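Local atomic coordinates of PlaB phospholipase (Legionella pneumophila, PDB entry 6ZTI), a protein that probably hydrolyses phospholipids as an alpha/beta hydrolase linked to Legionella virulence, its activity being controlled by NAD(H)-mediated tetramerization. Residues D184-T196 with W290-Y303. Sequence-based numbering, arbitrary orientation. Where two conformers were deposited one is given.
Sequences DCTANGVYSFVLT and WILRCLQVKSRDSY
Tyr303, near the start of helix 300-320, meets Tyr191, Ser192 and Phe193 of strand 191-196, and Thr186 before it, with a side chain engaged from CB to OH. CG stands anti to the backbone N (chi1 -176°), which sets the ring between Tyr191, Phe193 and Thr186. CB and CG lie against CD1 of Tyr191, whose ring plane is turned 38° from that of Tyr303. Further out, Tyr303 CE1 comes within 3.6 Å of Phe193 CE2, its ring edge toward the Phe193 face in an offset edge-to-face pair, while Tyr303 CE2 lies 3.5 Å from Thr186 OG1. At the tip, Tyr303 OH donates to Ser192 O over 2.6 Å, in the carbonyl plane, and also bonds Ala257 N of the adjoining parallel strand. The opposite face of Phe193 is covered by Cys294, with CB over the ring centre and Cys294 SG 3.3 Å from Phe193 CD2. Val297 divides its methyls: CG1 sits over the Tyr191 face, and CG2 meets the Phe193 edge. Arg300 lays a guanidinium face on Thr186 CG2, and two waters link its NH1 and NH2 to the Asp184 carboxylate. An aromatic cluster thus packs two helices onto the alpha/beta-hydrolase sheet, one direct hydrogen bond holding the phenol at the strand backbone, while Arg300 and Asp184 probably attract each other through water.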
ATOM      1  N   ASP B 184      29.399  27.623  12.807  1.00 11.76           N
ATOM      2  CA  ASP B 184      29.576  29.009  13.262  1.00 13.82           C
ATOM      3  C   ASP B 184      29.984  29.810  12.033  1.00 10.46           C
ATOM      4  O   ASP B 184      31.171  30.031  11.778  1.00 15.14           O
ATOM      5  CB  ASP B 184      30.587  29.153  14.381  1.00 12.74           C
ATOM      6  CG  ASP B 184      30.422  30.475  15.144  1.00  9.98           C
ATOM      7  OD1 ASP B 184      29.839  31.428  14.583  1.00 15.44           O
ATOM      8  OD2 ASP B 184      30.866  30.576  16.306  1.00 20.09           O
ATOM      9  N   CYS B 185      28.981  30.234  11.266  1.00 10.93           N
ATOM     10  CA  CYS B 185      29.243  31.008  10.059  1.00 13.28           C
ATOM     11  C   CYS B 185      29.958  32.308  10.396  1.00 11.46           C
ATOM     12  O   CYS B 185      31.001  32.628   9.814  1.00 10.50           O
ATOM     13  CB  CYS B 185      27.928  31.294   9.328  1.00 18.59           C
ATOM     14  SG  CYS B 185      27.044  29.839   8.714  1.00 16.04           S
ATOM     15  N   THR B 186      29.416  33.064  11.350  1.00  9.71           N
ATOM     16  CA  THR B 186      29.985  34.365  11.667  1.00 11.46           C
ATOM     17  C   THR B 186      31.466  34.259  12.010  1.00 11.06           C
ATOM     18  O   THR B 186      32.273  35.066  11.545  1.00 12.38           O
ATOM     19  CB  THR B 186      29.201  34.997  12.807  1.00 13.03           C
ATOM     20  OG1 THR B 186      27.816  34.982  12.463  1.00 15.80           O
ATOM     21  CG2 THR B 186      29.638  36.421  13.017  1.00 18.03           C
ATOM     22  N   ALA B 187      31.845  33.256  12.799  1.00 13.84           N
ATOM     23  CA  ALA B 187      33.236  33.122  13.193  1.00 13.67           C
ATOM     24  C   ALA B 187      34.137  32.836  12.008  1.00 13.39           C
ATOM     25  O   ALA B 187      35.336  33.133  12.070  1.00 13.80           O
ATOM     26  CB  ALA B 187      33.370  32.011  14.225  1.00 16.65           C
ATOM     27  N   ASN B 188      33.586  32.256  10.941  1.00 11.89           N
ATOM     28  CA  ASN B 188      34.329  31.911   9.741  1.00 15.10           C
ATOM     29  C   ASN B 188      34.160  32.956   8.650  1.00 18.63           C
ATOM     30  O   ASN B 188      34.534  32.710   7.499  1.00 18.90           O
ATOM     31  CB  ASN B 188      33.892  30.535   9.228  1.00 15.05           C
ATOM     32  CG  ASN B 188      34.451  29.400  10.053  1.00 13.21           C
ATOM     33  OD1 ASN B 188      35.589  28.978   9.852  1.00 14.19           O
ATOM     34  ND2 ASN B 188      33.650  28.885  10.983  1.00 16.13           N
ATOM     35  N   GLY B 189      33.592  34.112   8.978  1.00 16.19           N
ATOM     36  CA  GLY B 189      33.475  35.171   7.995  1.00 19.08           C
ATOM     37  C   GLY B 189      32.377  34.967   6.987  1.00 15.90           C
ATOM     38  O   GLY B 189      32.419  35.566   5.909  1.00 15.82           O
ATOM     39  N   VAL B 190      31.394  34.133   7.296  1.00 12.92           N
ATOM     40  CA  VAL B 190      30.221  33.951   6.456  1.00 14.66           C
ATOM     41  C   VAL B 190      29.061  34.595   7.189  1.00 11.77           C
ATOM     42  O   VAL B 190      28.743  34.218   8.325  1.00 13.72           O
ATOM     43  CB  VAL B 190      29.946  32.471   6.158  1.00 10.27           C
ATOM     44  CG1 VAL B 190      28.611  32.305   5.424  1.00 14.86           C
ATOM     45  CG2 VAL B 190      31.097  31.861   5.342  1.00 13.79           C
ATOM     46  N   TYR B 191      28.449  35.575   6.549  1.00 10.11           N
ATOM     47  CA  TYR B 191      27.380  36.366   7.144  1.00 17.27           C
ATOM     48  C   TYR B 191      26.068  35.858   6.574  1.00 15.61           C
ATOM     49  O   TYR B 191      25.788  36.037   5.385  1.00 11.38           O
ATOM     50  CB  TYR B 191      27.603  37.854   6.882  1.00 12.39           C
ATOM     51  CG  TYR B 191      28.872  38.326   7.548  1.00 19.19           C
ATOM     52  CD1 TYR B 191      28.990  38.327   8.934  1.00 17.23           C
ATOM     53  CD2 TYR B 191      29.967  38.741   6.796  1.00 11.75           C
ATOM     54  CE1 TYR B 191      30.177  38.740   9.558  1.00 15.49           C
ATOM     55  CE2 TYR B 191      31.119  39.140   7.396  1.00 15.63           C
ATOM     56  CZ  TYR B 191      31.232  39.143   8.775  1.00 22.12           C
ATOM     57  OH  TYR B 191      32.405  39.558   9.366  1.00 22.80           O
ATOM     58  N   SER B 192      25.290  35.186   7.423  1.00 10.73           N
ATOM     59  CA  SER B 192      24.058  34.522   7.041  1.00 10.52           C
ATOM     60  C   SER B 192      22.844  35.250   7.608  1.00 13.13           C
ATOM     61  O   SER B 192      22.868  35.731   8.747  1.00 12.34           O
ATOM     62  CB  SER B 192      24.085  33.080   7.544  1.00 14.70           C
ATOM     63  OG  SER B 192      22.987  32.369   7.020  1.00 14.49           O
ATOM     64  N   PHE B 193      21.771  35.319   6.817  1.00 15.81           N
ATOM     65  CA  PHE B 193      20.569  36.050   7.206  1.00  8.47           C
ATOM     66  C   PHE B 193      19.330  35.320   6.710  1.00 10.09           C
ATOM     67  O   PHE B 193      19.331  34.730   5.623  1.00 10.50           O
ATOM     68  CB  PHE B 193      20.536  37.478   6.621  1.00 12.03           C
ATOM     69  CG  PHE B 193      21.847  38.199   6.679  1.00 10.75           C
ATOM     70  CD1 PHE B 193      22.878  37.865   5.811  1.00 11.06           C
ATOM     71  CD2 PHE B 193      22.043  39.238   7.575  1.00 10.74           C
ATOM     72  CE1 PHE B 193      24.081  38.532   5.861  1.00 13.56           C
ATOM     73  CE2 PHE B 193      23.252  39.920   7.619  1.00 13.72           C
ATOM     74  CZ  PHE B 193      24.270  39.565   6.763  1.00 10.48           C
ATOM     75  N   VAL B 194      18.256  35.399   7.494  1.00  7.35           N
ATOM     76  CA  VAL B 194      16.939  34.930   7.081  1.00  6.86           C
ATOM     77  C   VAL B 194      15.983  36.109   7.102  1.00  6.88           C
ATOM     78  O   VAL B 194      15.869  36.811   8.113  1.00  6.38           O
ATOM     79  CB  VAL B 194      16.419  33.797   7.976  1.00 10.12           C
ATOM     80  CG1 VAL B 194      14.939  33.524   7.667  1.00  7.91           C
ATOM     81  CG2 VAL B 194      17.293  32.533   7.774  1.00  6.20           C
ATOM     82  N   LEU B 195      15.334  36.356   5.981  1.00 11.15           N
ATOM     83  CA  LEU B 195      14.260  37.329   5.921  1.00  6.54           C
ATOM     84  C   LEU B 195      13.000  36.628   5.451  1.00  6.04           C
ATOM     85  O   LEU B 195      13.049  35.795   4.547  1.00  8.36           O
ATOM     86  CB  LEU B 195      14.618  38.479   4.980  1.00  7.48           C
ATOM     87  CG  LEU B 195      15.902  39.257   5.288  1.00 15.42           C
ATOM     88  CD1 LEU B 195      16.216  40.253   4.167  1.00 12.23           C
ATOM     89  CD2 LEU B 195      15.800  40.000   6.588  1.00 21.91           C
ATOM     90  N   THR B 196      11.872  36.934   6.076  1.00  8.06           N
ATOM     91  CA  THR B 196      10.623  36.379   5.579  1.00  7.39           C
ATOM     92  C   THR B 196       9.483  37.319   5.939  1.00 11.95           C
ATOM     93  O   THR B 196       9.669  38.333   6.617  1.00  9.43           O
ATOM     94  CB  THR B 196      10.386  34.974   6.132  1.00 10.72           C
ATOM     95  OG1 THR B 196       9.343  34.334   5.386  1.00 10.78           O
ATOM     96  CG2 THR B 196      10.009  35.070   7.558  1.00 11.09           C
ATOM     97  N   TRP B 290      16.423  45.856   3.010  1.00 17.72           N
ATOM     98  CA  TRP B 290      17.160  45.081   3.999  1.00 11.07           C
ATOM     99  C   TRP B 290      18.183  44.154   3.361  1.00 15.35           C
ATOM    100  O   TRP B 290      19.187  43.831   4.004  1.00 14.53           O
ATOM    101  CB  TRP B 290      16.185  44.307   4.890  1.00 13.91           C
ATOM    102  CG  TRP B 290      15.551  45.236   5.865  1.00 16.09           C
ATOM    103  CD1 TRP B 290      14.286  45.736   5.821  1.00 22.03           C
ATOM    104  CD2 TRP B 290      16.180  45.835   7.001  1.00 14.68           C
ATOM    105  NE1 TRP B 290      14.078  46.591   6.876  1.00 26.67           N
ATOM    106  CE2 TRP B 290      15.229  46.673   7.612  1.00 22.61           C
ATOM    107  CE3 TRP B 290      17.454  45.734   7.565  1.00 19.97           C
ATOM    108  CZ2 TRP B 290      15.508  47.399   8.767  1.00 34.44           C
ATOM    109  CZ3 TRP B 290      17.735  46.464   8.701  1.00 24.37           C
ATOM    110  CH2 TRP B 290      16.762  47.283   9.296  1.00 36.61           C
ATOM    111  N   ILE B 291      17.972  43.738   2.105  1.00 14.41           N
ATOM    112  CA  ILE B 291      19.021  43.009   1.393  1.00 16.19           C
ATOM    113  C   ILE B 291      20.265  43.873   1.254  1.00 16.07           C
ATOM    114  O   ILE B 291      21.392  43.393   1.429  1.00 14.94           O
ATOM    115  CB  ILE B 291      18.521  42.528   0.016  1.00 16.06           C
ATOM    116  CG1 ILE B 291      17.673  41.279   0.186  1.00 17.58           C
ATOM    117  CG2 ILE B 291      19.700  42.242  -0.916  1.00 21.73           C
ATOM    118  CD1 ILE B 291      17.008  40.782  -1.066  1.00 22.84           C
ATOM    119  N   LEU B 292      20.083  45.154   0.925  1.00 14.28           N
ATOM    120  CA  LEU B 292      21.227  46.048   0.736  1.00 19.73           C
ATOM    121  C   LEU B 292      22.018  46.202   2.027  1.00 16.53           C
ATOM    122  O   LEU B 292      23.257  46.213   2.013  1.00 20.41           O
ATOM    123  CB  LEU B 292      20.743  47.411   0.232  1.00 21.29           C
ATOM    124  CG  LEU B 292      21.787  48.442  -0.199  1.00 38.44           C
ATOM    125  CD1 LEU B 292      22.709  47.878  -1.271  1.00 34.95           C
ATOM    126  CD2 LEU B 292      21.092  49.695  -0.710  1.00 32.11           C
ATOM    127  N   ARG B 293      21.318  46.300   3.157  1.00 20.17           N
ATOM    128  CA  ARG B 293      21.988  46.351   4.451  1.00 20.87           C
ATOM    129  C   ARG B 293      22.782  45.073   4.703  1.00 19.93           C
ATOM    130  O   ARG B 293      23.940  45.121   5.135  1.00 19.08           O
ATOM    131  CB  ARG B 293      20.953  46.560   5.558  1.00 23.28           C
ATOM    132  CG  ARG B 293      20.395  47.963   5.667  1.00 24.98           C
ATOM    133  CD  ARG B 293      21.455  48.970   6.115  1.00 46.50           C
ATOM    134  NE  ARG B 293      22.165  48.553   7.326  1.00 45.49           N
ATOM    135  CZ  ARG B 293      21.743  48.776   8.570  1.00 41.77           C
ATOM    136  NH1 ARG B 293      20.596  49.412   8.793  1.00 36.74           N
ATOM    137  NH2 ARG B 293      22.470  48.355   9.598  1.00 46.94           N
ATOM    138  N   CYS B 294      22.164  43.915   4.444  1.00 18.29           N
ATOM    139  CA  CYS B 294      22.825  42.633   4.689  1.00 16.67           C
ATOM    140  C   CYS B 294      24.088  42.507   3.848  1.00 17.57           C
ATOM    141  O   CYS B 294      25.149  42.116   4.352  1.00 15.99           O
ATOM    142  CB  CYS B 294      21.858  41.476   4.396  1.00 19.46           C
ATOM    143  SG  CYS B 294      20.425  41.336   5.547  1.00 20.14           S
ATOM    144  N   LEU B 295      23.996  42.859   2.562  1.00 15.29           N
ATOM    145  CA  LEU B 295      25.153  42.802   1.676  1.00 12.56           C
ATOM    146  C   LEU B 295      26.272  43.733   2.117  1.00 22.92           C
ATOM    147  O   LEU B 295      27.430  43.522   1.734  1.00 17.26           O
ATOM    148  CB  LEU B 295      24.745  43.160   0.246  1.00 20.86           C
ATOM    149  CG  LEU B 295      23.907  42.123  -0.503  1.00 23.72           C
ATOM    150  CD1 LEU B 295      23.455  42.685  -1.840  1.00 17.61           C
ATOM    151  CD2 LEU B 295      24.699  40.837  -0.706  1.00 21.92           C
ATOM    152  N   GLN B 296      25.958  44.765   2.890  1.00 21.19           N
ATOM    153  CA  GLN B 296      26.964  45.713   3.339  1.00 21.14           C
ATOM    154  C   GLN B 296      27.660  45.271   4.625  1.00 18.54           C
ATOM    155  O   GLN B 296      28.681  45.863   4.996  1.00 22.71           O
ATOM    156  CB  GLN B 296      26.315  47.096   3.503  1.00 23.22           C
ATOM    157  CG  GLN B 296      25.967  47.744   2.149  1.00 26.09           C
ATOM    158  CD  GLN B 296      25.039  48.947   2.243  1.00 30.01           C
ATOM    159  OE1 GLN B 296      24.303  49.122   3.218  1.00 28.65           O
ATOM    160  NE2 GLN B 296      25.060  49.777   1.210  1.00 26.96           N
ATOM    161  N   VAL B 297      27.165  44.224   5.290  1.00 13.86           N
ATOM    162  CA  VAL B 297      27.853  43.717   6.467  1.00 16.53           C
ATOM    163  C   VAL B 297      29.246  43.237   6.088  1.00 20.14           C
ATOM    164  O   VAL B 297      29.430  42.483   5.125  1.00 14.44           O
ATOM    165  CB  VAL B 297      27.033  42.601   7.123  1.00 18.48           C
ATOM    166  CG1 VAL B 297      27.874  41.886   8.164  1.00 15.11           C
ATOM    167  CG2 VAL B 297      25.792  43.185   7.752  1.00 19.07           C
ATOM    168  N   LYS B 298      30.242  43.663   6.866  1.00 17.56           N
ATOM    169  CA  LYS B 298      31.626  43.286   6.612  0.51 22.23           C
ATOM    170  C   LYS B 298      32.364  42.861   7.876  1.00 24.13           C
ATOM    171  O   LYS B 298      33.581  42.662   7.827  1.00 26.95           O
ATOM    172  CB  LYS B 298      32.379  44.438   5.938  0.51 22.34           C
ATOM    173  CG  LYS B 298      31.931  44.714   4.506  0.51 21.85           C
ATOM    174  CD  LYS B 298      32.834  45.723   3.818  0.51 30.48           C
ATOM    175  CE  LYS B 298      32.433  45.927   2.368  0.51 35.56           C
ATOM    176  NZ  LYS B 298      33.413  46.780   1.631  0.51 48.44           N
ATOM    177  N   SER B 299      31.670  42.712   9.002  1.00 16.93           N
ATOM    178  CA  SER B 299      32.349  42.451  10.264  1.00 17.24           C
ATOM    179  C   SER B 299      31.358  41.876  11.256  1.00 20.09           C
ATOM    180  O   SER B 299      30.142  41.970  11.077  1.00 19.71           O
ATOM    181  CB  SER B 299      32.939  43.735  10.841  1.00 28.04           C
ATOM    182  OG  SER B 299      31.867  44.605  11.209  1.00 25.52           O
ATOM    183  N   ARG B 300      31.906  41.321  12.337  1.00 15.07           N
ATOM    184  CA  ARG B 300      31.078  40.861  13.446  1.00 21.06           C
ATOM    185  C   ARG B 300      30.232  42.004  14.002  1.00 21.11           C
ATOM    186  O   ARG B 300      29.049  41.819  14.317  1.00 16.86           O
ATOM    187  CB  ARG B 300      31.986  40.253  14.523  1.00 18.77           C
ATOM    188  CG  ARG B 300      31.305  39.914  15.860  1.00 33.32           C
ATOM    189  CD  ARG B 300      30.652  38.551  15.851  1.00 34.38           C
ATOM    190  NE  ARG B 300      31.625  37.463  15.830  1.00 29.71           N
ATOM    191  CZ  ARG B 300      31.304  36.176  15.913  1.00 22.61           C
ATOM    192  NH1 ARG B 300      30.036  35.816  16.030  1.00 26.00           N
ATOM    193  NH2 ARG B 300      32.249  35.246  15.875  1.00 25.76           N
ATOM    194  N   ASP B 301      30.813  43.200  14.101  1.00 21.54           N
ATOM    195  CA  ASP B 301      30.120  44.324  14.724  1.00 21.55           C
ATOM    196  C   ASP B 301      28.938  44.778  13.886  1.00 22.21           C
ATOM    197  O   ASP B 301      27.840  44.997  14.408  1.00 17.54           O
ATOM    198  CB  ASP B 301      31.093  45.486  14.928  1.00 31.33           C
ATOM    199  CG  ASP B 301      32.245  45.133  15.854  1.00 50.71           C
ATOM    200  OD1 ASP B 301      31.987  44.730  17.011  1.00 59.07           O
ATOM    201  OD2 ASP B 301      33.412  45.245  15.419  1.00 60.92           O
ATOM    202  N   SER B 302      29.155  44.974  12.586  1.00 17.89           N
ATOM    203  CA  SER B 302      28.058  45.360  11.712  1.00 24.90           C
ATOM    204  C   SER B 302      26.999  44.269  11.644  1.00 18.37           C
ATOM    205  O   SER B 302      25.805  44.570  11.553  1.00 17.27           O
ATOM    206  CB  SER B 302      28.592  45.683  10.319  1.00 21.81           C
ATOM    207  OG  SER B 302      29.479  44.674   9.856  1.00 29.40           O
ATOM    208  N   TYR B 303      27.417  43.000  11.692  1.00 18.61           N
ATOM    209  CA  TYR B 303      26.467  41.898  11.688  1.00 17.20           C
ATOM    210  C   TYR B 303      25.567  41.953  12.911  1.00 16.06           C
ATOM    211  O   TYR B 303      24.344  41.854  12.794  1.00 14.57           O
ATOM    212  CB  TYR B 303      27.202  40.558  11.637  1.00 14.28           C
ATOM    213  CG  TYR B 303      26.274  39.357  11.536  1.00 14.88           C
ATOM    214  CD1 TYR B 303      25.581  39.091  10.366  1.00 11.78           C
ATOM    215  CD2 TYR B 303      26.105  38.493  12.602  1.00 12.25           C
ATOM    216  CE1 TYR B 303      24.738  37.996  10.256  1.00 15.29           C
ATOM    217  CE2 TYR B 303      25.273  37.388  12.504  1.00 14.60           C
ATOM    218  CZ  TYR B 303      24.589  37.147  11.323  1.00  8.54           C
ATOM    219  OH  TYR B 303      23.752  36.067  11.207  1.00 12.48           O
TER
HETATM  220  O   HOH W   1      28.507  33.277  16.023  1.00 16.75           O
HETATM  221  O   HOH W   2      31.476  32.813  17.375  1.00 16.80           O